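Local coordinates for probable sugar ABC transporter, sugar-binding protein (Streptococcus pneumoniae, PDB 2W7Y), which binds the blood group A-trisaccharide and probably delivers such glycans to a sugar ABC transporter, at residues K134-N139 with Y150-Q155; Y140-K145 with I304-G309; T333-Q338 with N351-V356. All blocks are in the same frame, centred on the assembly; numbering follows the deposited sequence.

Interaction 1. Residues K134-N139 with Y150-Q155; sequences KNVGLN and YTVHEQ. With GAL (beta-D-galactopyranose), chain C.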
loop_
_atom_site.group_PDB
_atom_site.type_symbol
_atom_site.label_atom_id
_atom_site.label_comp_id
_atom_site.label_asym_id
_atom_site.label_seq_id
_atom_site.Cartn_x
_atom_site.Cartn_y
_atom_site.Cartn_z
ATOM N N LYS A 134 -12.040 12.186 -12.535
ATOM C CA LYS A 134 -12.444 12.256 -11.130
ATOM C C LYS A 134 -12.656 10.883 -10.504
ATOM O O LYS A 134 -12.394 10.690 -9.313
ATOM C CB LYS A 134 -13.729 13.074 -10.985
ATOM C CG LYS A 134 -13.511 14.523 -10.629
ATOM C CD LYS A 134 -14.742 15.069 -9.926
ATOM C CE LYS A 134 -14.365 15.974 -8.768
ATOM N NZ LYS A 134 -15.461 16.105 -7.767
ATOM N N ASN A 135 -13.144 9.942 -11.310
ATOM C CA ASN A 135 -13.435 8.587 -10.856
ATOM C C ASN A 135 -12.186 7.782 -10.501
ATOM O O ASN A 135 -12.215 6.968 -9.579
ATOM C CB ASN A 135 -14.260 7.835 -11.904
ATOM C CG ASN A 135 -15.622 8.458 -12.140
ATOM O OD1 ASN A 135 -15.736 9.486 -12.803
ATOM N ND2 ASN A 135 -16.665 7.830 -11.603
ATOM N N VAL A 136 -11.100 8.008 -11.238
ATOM C CA VAL A 136 -9.835 7.308 -10.986
ATOM C C VAL A 136 -8.948 8.073 -9.996
ATOM O O VAL A 136 -8.015 7.501 -9.421
ATOM C CB VAL A 136 -9.057 6.991 -12.297
ATOM C CG1 VAL A 136 -9.906 6.121 -13.222
ATOM C CG2 VAL A 136 -8.604 8.270 -13.008
ATOM N N GLY A 137 -9.253 9.361 -9.816
ATOM C CA GLY A 137 -8.597 10.220 -8.833
ATOM C C GLY A 137 -7.091 10.310 -8.954
ATOM O O GLY A 137 -6.566 10.700 -9.999
ATOM N N LEU A 138 -6.405 9.934 -7.875
ATOM C CA LEU A 138 -4.946 10.000 -7.780
ATOM C C LEU A 138 -4.215 9.134 -8.820
ATOM O O LEU A 138 -3.087 9.452 -9.200
ATOM C CB LEU A 138 -4.490 9.647 -6.352
ATOM C CG LEU A 138 -3.028 9.858 -5.941
ATOM C CD1 LEU A 138 -2.603 11.317 -6.085
ATOM C CD2 LEU A 138 -2.804 9.382 -4.516
ATOM N N ASN A 139 -4.860 8.055 -9.273
ATOM C CA ASN A 139 -4.324 7.202 -10.345
ATOM C C ASN A 139 -3.982 7.987 -11.609
ATOM O O ASN A 139 -2.995 7.685 -12.280
ATOM C CB ASN A 139 -5.311 6.083 -10.717
ATOM C CG ASN A 139 -5.454 5.039 -9.634
ATOM O OD1 ASN A 139 -4.595 4.170 -9.466
ATOM N ND2 ASN A 139 -6.560 5.105 -8.898
ATOM N N TYR A 150 -1.345 2.403 -17.121
ATOM C CA TYR A 150 -1.426 0.956 -17.277
ATOM C C TYR A 150 -2.252 0.267 -16.187
ATOM O O TYR A 150 -2.637 -0.896 -16.335
ATOM C CB TYR A 150 -0.019 0.358 -17.340
ATOM C CG TYR A 150 0.817 0.869 -18.495
ATOM C CD1 TYR A 150 0.540 0.485 -19.809
ATOM C CD2 TYR A 150 1.889 1.734 -18.273
ATOM C CE1 TYR A 150 1.308 0.949 -20.869
ATOM C CE2 TYR A 150 2.664 2.205 -19.328
ATOM C CZ TYR A 150 2.370 1.809 -20.618
ATOM O OH TYR A 150 3.142 2.276 -21.658
ATOM N N THR A 151 -2.522 0.986 -15.101
ATOM C CA THR A 151 -3.220 0.409 -13.952
ATOM C C THR A 151 -4.011 1.454 -13.157
ATOM O O THR A 151 -3.586 2.606 -13.019
ATOM C CB THR A 151 -2.247 -0.380 -13.023
ATOM O OG1 THR A 151 -2.996 -1.115 -12.050
ATOM C CG2 THR A 151 -1.267 0.544 -12.317
ATOM N N VAL A 152 -5.177 1.044 -12.659
ATOM C CA VAL A 152 -6.016 1.903 -11.822
ATOM C C VAL A 152 -6.464 1.160 -10.566
ATOM O O VAL A 152 -7.191 0.171 -10.643
ATOM C CB VAL A 152 -7.252 2.460 -12.585
ATOM C CG1 VAL A 152 -8.172 3.234 -11.641
ATOM C CG2 VAL A 152 -6.830 3.347 -13.751
ATOM N N HIS A 153 -6.022 1.652 -9.413
ATOM C CA HIS A 153 -6.388 1.082 -8.125
ATOM C C HIS A 153 -7.660 1.761 -7.613
ATOM O O HIS A 153 -7.666 2.968 -7.351
ATOM C CB HIS A 153 -5.219 1.257 -7.147
ATOM C CG HIS A 153 -5.224 0.302 -5.991
ATOM N ND1 HIS A 153 -4.399 0.462 -4.897
ATOM C CD2 HIS A 153 -5.952 -0.815 -5.750
ATOM C CE1 HIS A 153 -4.614 -0.518 -4.036
ATOM N NE2 HIS A 153 -5.554 -1.304 -4.528
ATOM N N GLU A 154 -8.745 0.992 -7.498
ATOM C CA GLU A 154 -10.024 1.502 -6.976
ATOM C C GLU A 154 -9.981 1.915 -5.502
ATOM O O GLU A 154 -10.838 2.666 -5.039
ATOM C CB GLU A 154 -11.182 0.517 -7.220
ATOM C CG GLU A 154 -10.781 -0.871 -7.678
ATOM C CD GLU A 154 -10.752 -1.923 -6.586
ATOM O OE1 GLU A 154 -10.665 -1.600 -5.383
ATOM O OE2 GLU A 154 -10.808 -3.114 -6.959
ATOM N N GLN A 155 -8.990 1.404 -4.778
ATOM C CA GLN A 155 -8.729 1.802 -3.403
ATOM C C GLN A 155 -7.365 2.464 -3.361
ATOM O O GLN A 155 -6.380 1.873 -3.794
ATOM C CB GLN A 155 -8.691 0.581 -2.499
ATOM C CG GLN A 155 -10.000 -0.131 -2.321
ATOM C CD GLN A 155 -9.817 -1.520 -1.756
ATOM O OE1 GLN A 155 -10.184 -2.497 -2.393
ATOM N NE2 GLN A 155 -9.241 -1.617 -0.560
HETATM C C1 GAL C . -6.167 -4.217 0.052
HETATM C C2 GAL C . -4.727 -4.732 0.017
HETATM C C3 GAL C . -3.768 -3.701 0.619
HETATM C C4 GAL C . -4.003 -2.298 0.049
HETATM C C5 GAL C . -5.491 -1.945 0.192
HETATM C C6 GAL C . -5.859 -0.555 -0.334
HETATM O O1 GAL C . -6.969 -5.055 -0.749
HETATM O O2 GAL C . -4.676 -5.938 0.751
HETATM O O3 GAL C . -2.435 -4.112 0.418
HETATM O O4 GAL C . -3.589 -2.273 -1.297
HETATM O O5 GAL C . -6.272 -2.913 -0.480
HETATM O O6 GAL C . -7.060 -0.133 0.286
#

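Interaction 2. Residues Y140-K145 with I304-G309; sequences YKQNQK and ISSSGG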
loop_
_atom_site.group_PDB
_atom_site.type_symbol
_atom_site.label_atom_id
_atom_site.label_comp_id
_atom_site.label_asym_id
_atom_site.label_seq_id
_atom_site.Cartn_x
_atom_site.Cartn_y
_atom_site.Cartn_z
ATOM N N TYR A 140 -4.805 8.990 -11.916
ATOM C CA TYR A 140 -4.707 9.742 -13.164
ATOM C C TYR A 140 -3.349 10.405 -13.370
ATOM O O TYR A 140 -2.757 10.279 -14.440
ATOM C CB TYR A 140 -5.836 10.777 -13.274
ATOM C CG TYR A 140 -5.994 11.346 -14.670
ATOM C CD1 TYR A 140 -6.695 10.645 -15.654
ATOM C CD2 TYR A 140 -5.429 12.572 -15.013
ATOM C CE1 TYR A 140 -6.835 11.152 -16.938
ATOM C CE2 TYR A 140 -5.568 13.091 -16.298
ATOM C CZ TYR A 140 -6.273 12.374 -17.252
ATOM O OH TYR A 140 -6.414 12.881 -18.523
ATOM N N LYS A 141 -2.860 11.104 -12.350
ATOM C CA LYS A 141 -1.564 11.777 -12.426
ATOM C C LYS A 141 -0.408 10.849 -12.051
ATOM O O LYS A 141 0.630 10.836 -12.719
ATOM C CB LYS A 141 -1.555 13.016 -11.544
ATOM N N GLN A 142 -0.603 10.066 -10.991
ATOM C CA GLN A 142 0.474 9.280 -10.389
ATOM C C GLN A 142 0.797 7.963 -11.109
ATOM O O GLN A 142 1.954 7.543 -11.140
ATOM C CB GLN A 142 0.165 9.014 -8.921
ATOM C CG GLN A 142 1.376 9.109 -8.029
ATOM C CD GLN A 142 1.199 8.345 -6.744
ATOM O OE1 GLN A 142 1.368 8.896 -5.649
ATOM N NE2 GLN A 142 0.853 7.065 -6.864
ATOM N N ASN A 143 -0.223 7.311 -11.666
ATOM C CA ASN A 143 -0.011 6.101 -12.464
ATOM C C ASN A 143 0.250 6.388 -13.944
ATOM O O ASN A 143 0.223 5.481 -14.775
ATOM C CB ASN A 143 -1.173 5.112 -12.287
ATOM C CG ASN A 143 -1.000 4.216 -11.072
ATOM O OD1 ASN A 143 0.095 4.105 -10.513
ATOM N ND2 ASN A 143 -2.080 3.565 -10.662
ATOM N N GLN A 144 0.508 7.655 -14.256
ATOM C CA GLN A 144 0.876 8.075 -15.600
ATOM C C GLN A 144 2.366 7.901 -15.863
ATOM O O GLN A 144 3.204 8.556 -15.238
ATOM C CB GLN A 144 0.475 9.526 -15.841
ATOM C CG GLN A 144 -0.682 9.699 -16.809
ATOM C CD GLN A 144 -0.860 11.138 -17.235
ATOM O OE1 GLN A 144 -0.118 12.074 -16.636
ATOM N NE2 GLN A 144 -1.834 11.307 -18.266
ATOM N N LYS A 145 2.676 7.006 -16.795
ATOM C CA LYS A 145 4.039 6.763 -17.247
ATOM C C LYS A 145 4.176 7.187 -18.701
ATOM O O LYS A 145 3.738 6.473 -19.609
ATOM C CB LYS A 145 4.406 5.283 -17.067
ATOM C CG LYS A 145 5.458 5.009 -15.989
ATOM C CD LYS A 145 5.090 5.564 -14.618
ATOM C CE LYS A 145 4.243 4.593 -13.825
ATOM N NZ LYS A 145 4.259 4.933 -12.374
ATOM N N ILE A 304 2.276 8.492 3.722
ATOM C CA ILE A 304 2.323 7.884 2.399
ATOM C C ILE A 304 0.993 8.136 1.684
ATOM O O ILE A 304 -0.080 7.868 2.235
ATOM C CB ILE A 304 2.656 6.362 2.472
ATOM C CG1 ILE A 304 4.107 6.159 2.929
ATOM C CG2 ILE A 304 2.433 5.685 1.118
ATOM C CD1 ILE A 304 4.398 4.825 3.596
ATOM N N SER A 305 1.076 8.680 0.472
ATOM C CA SER A 305 -0.098 8.864 -0.375
ATOM C C SER A 305 0.233 8.535 -1.816
ATOM O O SER A 305 0.790 9.356 -2.553
ATOM C CB SER A 305 -0.657 10.283 -0.276
ATOM O OG SER A 305 -1.936 10.352 -0.886
ATOM N N SER A 306 -0.098 7.310 -2.201
ATOM C CA SER A 306 0.055 6.880 -3.575
ATOM C C SER A 306 -1.185 6.134 -4.036
ATOM O O SER A 306 -2.153 5.989 -3.279
ATOM C CB SER A 306 1.320 6.042 -3.752
ATOM O OG SER A 306 1.253 4.877 -2.961
ATOM N N SER A 307 -1.162 5.701 -5.291
ATOM C CA SER A 307 -2.272 4.984 -5.889
ATOM C C SER A 307 -2.140 3.497 -5.617
ATOM O O SER A 307 -3.075 2.865 -5.118
ATOM C CB SER A 307 -2.304 5.234 -7.397
ATOM O OG SER A 307 -2.276 6.621 -7.679
ATOM N N GLY A 308 -0.960 2.960 -5.925
ATOM C CA GLY A 308 -0.736 1.520 -5.991
ATOM C C GLY A 308 -1.139 0.992 -7.359
ATOM O O GLY A 308 -1.755 1.703 -8.153
ATOM N N GLY A 309 -0.772 -0.254 -7.646
ATOM C CA GLY A 309 -1.297 -0.953 -8.813
ATOM C C GLY A 309 -2.683 -1.476 -8.485
ATOM O O GLY A 309 -2.994 -1.766 -7.323
#

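Interaction 3. Residues T333-Q338 with N351-V356; sequences TSDDVQ and NENVNV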
loop_
_atom_site.group_PDB
_atom_site.type_symbol
_atom_site.label_atom_id
_atom_site.label_comp_id
_atom_site.label_asym_id
_atom_site.label_seq_id
_atom_site.Cartn_x
_atom_site.Cartn_y
_atom_site.Cartn_z
ATOM N N THR A 333 -15.117 1.831 -10.496
ATOM C CA THR A 333 -14.678 3.201 -10.307
ATOM C C THR A 333 -15.886 4.167 -10.319
ATOM O O THR A 333 -15.741 5.384 -10.177
ATOM C CB THR A 333 -13.533 3.493 -11.331
ATOM O OG1 THR A 333 -12.264 3.332 -10.676
ATOM C CG2 THR A 333 -13.607 4.850 -11.944
ATOM N N SER A 334 -17.084 3.591 -10.433
ATOM C CA SER A 334 -18.333 4.353 -10.448
ATOM C C SER A 334 -18.740 4.872 -9.064
ATOM O O SER A 334 -18.308 4.342 -8.037
ATOM C CB SER A 334 -19.468 3.516 -11.053
ATOM O OG SER A 334 -19.752 2.381 -10.256
ATOM N N ASP A 335 -19.586 5.902 -9.065
ATOM C CA ASP A 335 -20.067 6.562 -7.846
ATOM C C ASP A 335 -20.653 5.596 -6.815
ATOM O O ASP A 335 -20.325 5.676 -5.630
ATOM C CB ASP A 335 -21.105 7.639 -8.195
ATOM C CG ASP A 335 -20.486 8.889 -8.810
ATOM O OD1 ASP A 335 -19.243 8.950 -8.950
ATOM O OD2 ASP A 335 -21.252 9.819 -9.152
ATOM N N ASP A 336 -21.514 4.691 -7.278
ATOM C CA ASP A 336 -22.224 3.756 -6.401
ATOM C C ASP A 336 -21.331 2.669 -5.799
ATOM O O ASP A 336 -21.497 2.299 -4.636
ATOM C CB ASP A 336 -23.413 3.122 -7.138
ATOM C CG ASP A 336 -24.511 4.128 -7.463
ATOM O OD1 ASP A 336 -24.532 5.227 -6.865
ATOM O OD2 ASP A 336 -25.361 3.817 -8.324
ATOM N N VAL A 337 -20.391 2.164 -6.591
ATOM C CA VAL A 337 -19.448 1.145 -6.119
ATOM C C VAL A 337 -18.441 1.741 -5.130
ATOM O O VAL A 337 -18.102 1.110 -4.124
ATOM C CB VAL A 337 -18.734 0.426 -7.297
ATOM C CG1 VAL A 337 -17.612 -0.491 -6.800
ATOM C CG2 VAL A 337 -19.745 -0.365 -8.124
ATOM N N GLN A 338 -17.984 2.959 -5.413
ATOM C CA GLN A 338 -17.031 3.655 -4.545
ATOM C C GLN A 338 -17.598 4.023 -3.181
ATOM O O GLN A 338 -16.856 4.089 -2.203
ATOM C CB GLN A 338 -16.440 4.883 -5.238
ATOM C CG GLN A 338 -14.935 4.779 -5.518
ATOM C CD GLN A 338 -14.586 3.603 -6.388
ATOM O OE1 GLN A 338 -13.495 3.033 -6.287
ATOM N NE2 GLN A 338 -15.520 3.216 -7.244
ATOM N N ASN A 351 -12.447 7.429 -6.257
ATOM C CA ASN A 351 -13.421 8.364 -6.806
ATOM C C ASN A 351 -13.576 9.594 -5.921
ATOM O O ASN A 351 -14.051 9.503 -4.787
ATOM C CB ASN A 351 -14.766 7.667 -7.006
ATOM C CG ASN A 351 -15.732 8.469 -7.856
ATOM O OD1 ASN A 351 -15.541 9.662 -8.089
ATOM N ND2 ASN A 351 -16.783 7.809 -8.323
ATOM N N GLU A 352 -13.180 10.742 -6.464
ATOM C CA GLU A 352 -13.172 12.003 -5.725
ATOM C C GLU A 352 -14.562 12.624 -5.578
ATOM O O GLU A 352 -14.721 13.643 -4.898
ATOM C CB GLU A 352 -12.188 12.985 -6.364
ATOM C CG GLU A 352 -10.735 12.538 -6.213
ATOM C CD GLU A 352 -9.749 13.402 -6.977
ATOM O OE1 GLU A 352 -10.177 14.257 -7.782
ATOM O OE2 GLU A 352 -8.534 13.217 -6.765
ATOM N N ASN A 353 -15.558 12.003 -6.214
ATOM C CA ASN A 353 -16.960 12.393 -6.063
ATOM C C ASN A 353 -17.567 11.874 -4.762
ATOM O O ASN A 353 -18.614 12.349 -4.332
ATOM C CB ASN A 353 -17.797 11.896 -7.247
ATOM C CG ASN A 353 -17.497 12.638 -8.538
ATOM O OD1 ASN A 353 -17.417 13.867 -8.561
ATOM N ND2 ASN A 353 -17.355 11.891 -9.628
ATOM N N VAL A 354 -16.913 10.889 -4.150
ATOM C CA VAL A 354 -17.357 10.335 -2.873
ATOM C C VAL A 354 -16.865 11.225 -1.738
ATOM O O VAL A 354 -15.659 11.386 -1.540
ATOM C CB VAL A 354 -16.867 8.880 -2.668
ATOM C CG1 VAL A 354 -17.325 8.344 -1.317
ATOM C CG2 VAL A 354 -17.371 7.988 -3.781
ATOM N N ASN A 355 -17.812 11.810 -1.009
ATOM C CA ASN A 355 -17.496 12.714 0.091
ATOM C C ASN A 355 -17.158 11.946 1.370
ATOM O O ASN A 355 -18.030 11.671 2.195
ATOM C CB ASN A 355 -18.644 13.705 0.322
ATOM C CG ASN A 355 -18.181 15.000 0.977
ATOM O OD1 ASN A 355 -17.076 15.087 1.517
ATOM N ND2 ASN A 355 -19.033 16.019 0.926
ATOM N N VAL A 356 -15.880 11.617 1.519
ATOM C CA VAL A 356 -15.371 10.830 2.647
ATOM C C VAL A 356 -15.639 11.479 4.013
ATOM O O VAL A 356 -15.996 10.785 4.968
ATOM C CB VAL A 356 -13.851 10.511 2.468
ATOM C CG1 VAL A 356 -13.183 10.179 3.797
ATOM C CG2 VAL A 356 -13.658 9.384 1.459
#

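Interaction 1. Residues K134-N139 with Y150-Q155
N139 holds the backbone of H153 through both ends of its side-chain amide. OD1 of N139 accepts from H153 N at 2.9 Å, and the bond is nearly straight at 168°. The donor stands above the carbonyl plane of the amide. ND2 of N139 gives one hydrogen to H153 O, also at 2.9 Å. The same ND2 donates to V136 O, which lies almost in the amide plane. V136 O takes N139 N as well, closing a type II' turn across G137, whose phi is positive. The amide therefore ties the turn after helix 133-136 to the loop 150-155. Beside it, CG1 of V136 packs on CG1 of V152 at 3.7 Å, and I127 of helix 124-129 touches both valines.

The loop leads into the glycan pocket. H153 keeps its CG anti to the backbone N (chi1 -158°), which carries the ring away from N139. Its edge meets galactose: H153 CE1 lies 3.4 Å from GAL O4, while H153 ND1 bonds to S307 O. Q155 NE2 makes a weak bond to GAL O6 at 2.8 Å. N139 is thus a second-shell residue. Its bonds fix the rotation of its amide and probably help position H153 beside the sugar.

Interaction 2. Residues Y140-K145 with I304-G309
N143 turns its CG back beside the backbone N (chi1 -85°), and a small second torsion (chi2 -16°) aims the amide nitrogen at the loop after strand 302-306. The side chain of Q142, extended beyond CG, reaches toward the same segment, nearer the strand end. The two side chains thus meet consecutive parts of the segment 304-309. ND2 of N143 donates to G308 O at 3.1 Å. The bond is almost straight at 175°, and the acceptor lies in the amide plane of N143. From the carbonyl side the donor is tilted out of the plane. The same ND2 packs against CB of S307 at 3.7 Å and makes a weak bond to T151 O.

The contact joins the end of helix 139-142 to the end of strand 302-306. N143 is the first residue to leave the helix. Strand 302-306 belongs to a mixed sheet, where it runs antiparallel to strand 157-164 and parallel to strand 383-385. The loop that follows it leads to strand 311-313, an edge strand of a second sheet. Such chain crossings between two sheets are a feature of solute-binding proteins, whose two lobes enclose the ligand.

Q142 lies alongside the end of the strand. Its CD is 3.7 Å from CA of S306, and its CB is 3.6 Å from OG of S307. G308 has a positive phi, and its N is bonded to OD1 of D390 in helix 388-392.

Interaction 3. Residues T333-Q338 with N351-V356
An Asx turn at N351 meets the first turn of helix 335-343, whose N-cap position is S334. OD1 of N351 accepts from N353 N at 3.0 Å, with the donor above the carbonyl plane. Around it, residues N351 to V354 form a type I turn, closed by V354 N on N351 O. The other end of the same amide crosses to the helix. ND2 of N351 donates to OD1 of D335 at 2.8 Å. The angle at the hydrogen is 145°, so the bond is somewhat bent. It uses the anti lone pair of OD1, the one away from the second carboxylate oxygen. The carboxylate and amide planes are turned 37° apart. N351 reaches there because its CG is anti to the backbone N (chi1 -167°). With both ends of the amide bonded, its rotation is fixed.

N353 comes up beside the same carboxylate. Its CB is 3.7 Å from OD1 of D335, while its own OD1 takes NZ of K134.

Deeper in, the contact is between carbon atoms. CG of Q338 presses on CB of N351 at 3.3 Å. CB of Q338 meets CG2 of V354 at 3.6 Å. The chain of Q338 bends at its second torsion, which folds the amide back over the start of its own helix. There NE2 donates to S334 O at 3.1 Å and also to M332 O. S334 O accepts Q338 N as well.

The turn thus packs on the N-terminal end of helix 335-343 and leads, through N355, into helix 356-361. Helix 133-136 borders both segments: N135 touches D335 and N351, and its ND2 bonds to T333 O.

How the interactions relate
Interaction 1 stands between the other two and holds two residues of the glycan pocket. Its centre is about 8 Å from that of interaction 2 and about 11 Å from that of interaction 3. Interactions 2 and 3 do not touch; their nearest atoms are about 7 Å apart. The join to interaction 2 is direct: H153 ND1 lies 2.8 Å from S307 O, so the imidazole is held by the loop after strand 302-306. The join to interaction 3 runs through helix 133-136, with K134 O 3.0 Å from E352 N. Interaction 3 is more remote from the sugar, with the side chain of Q338 about 10 Å from the galactose.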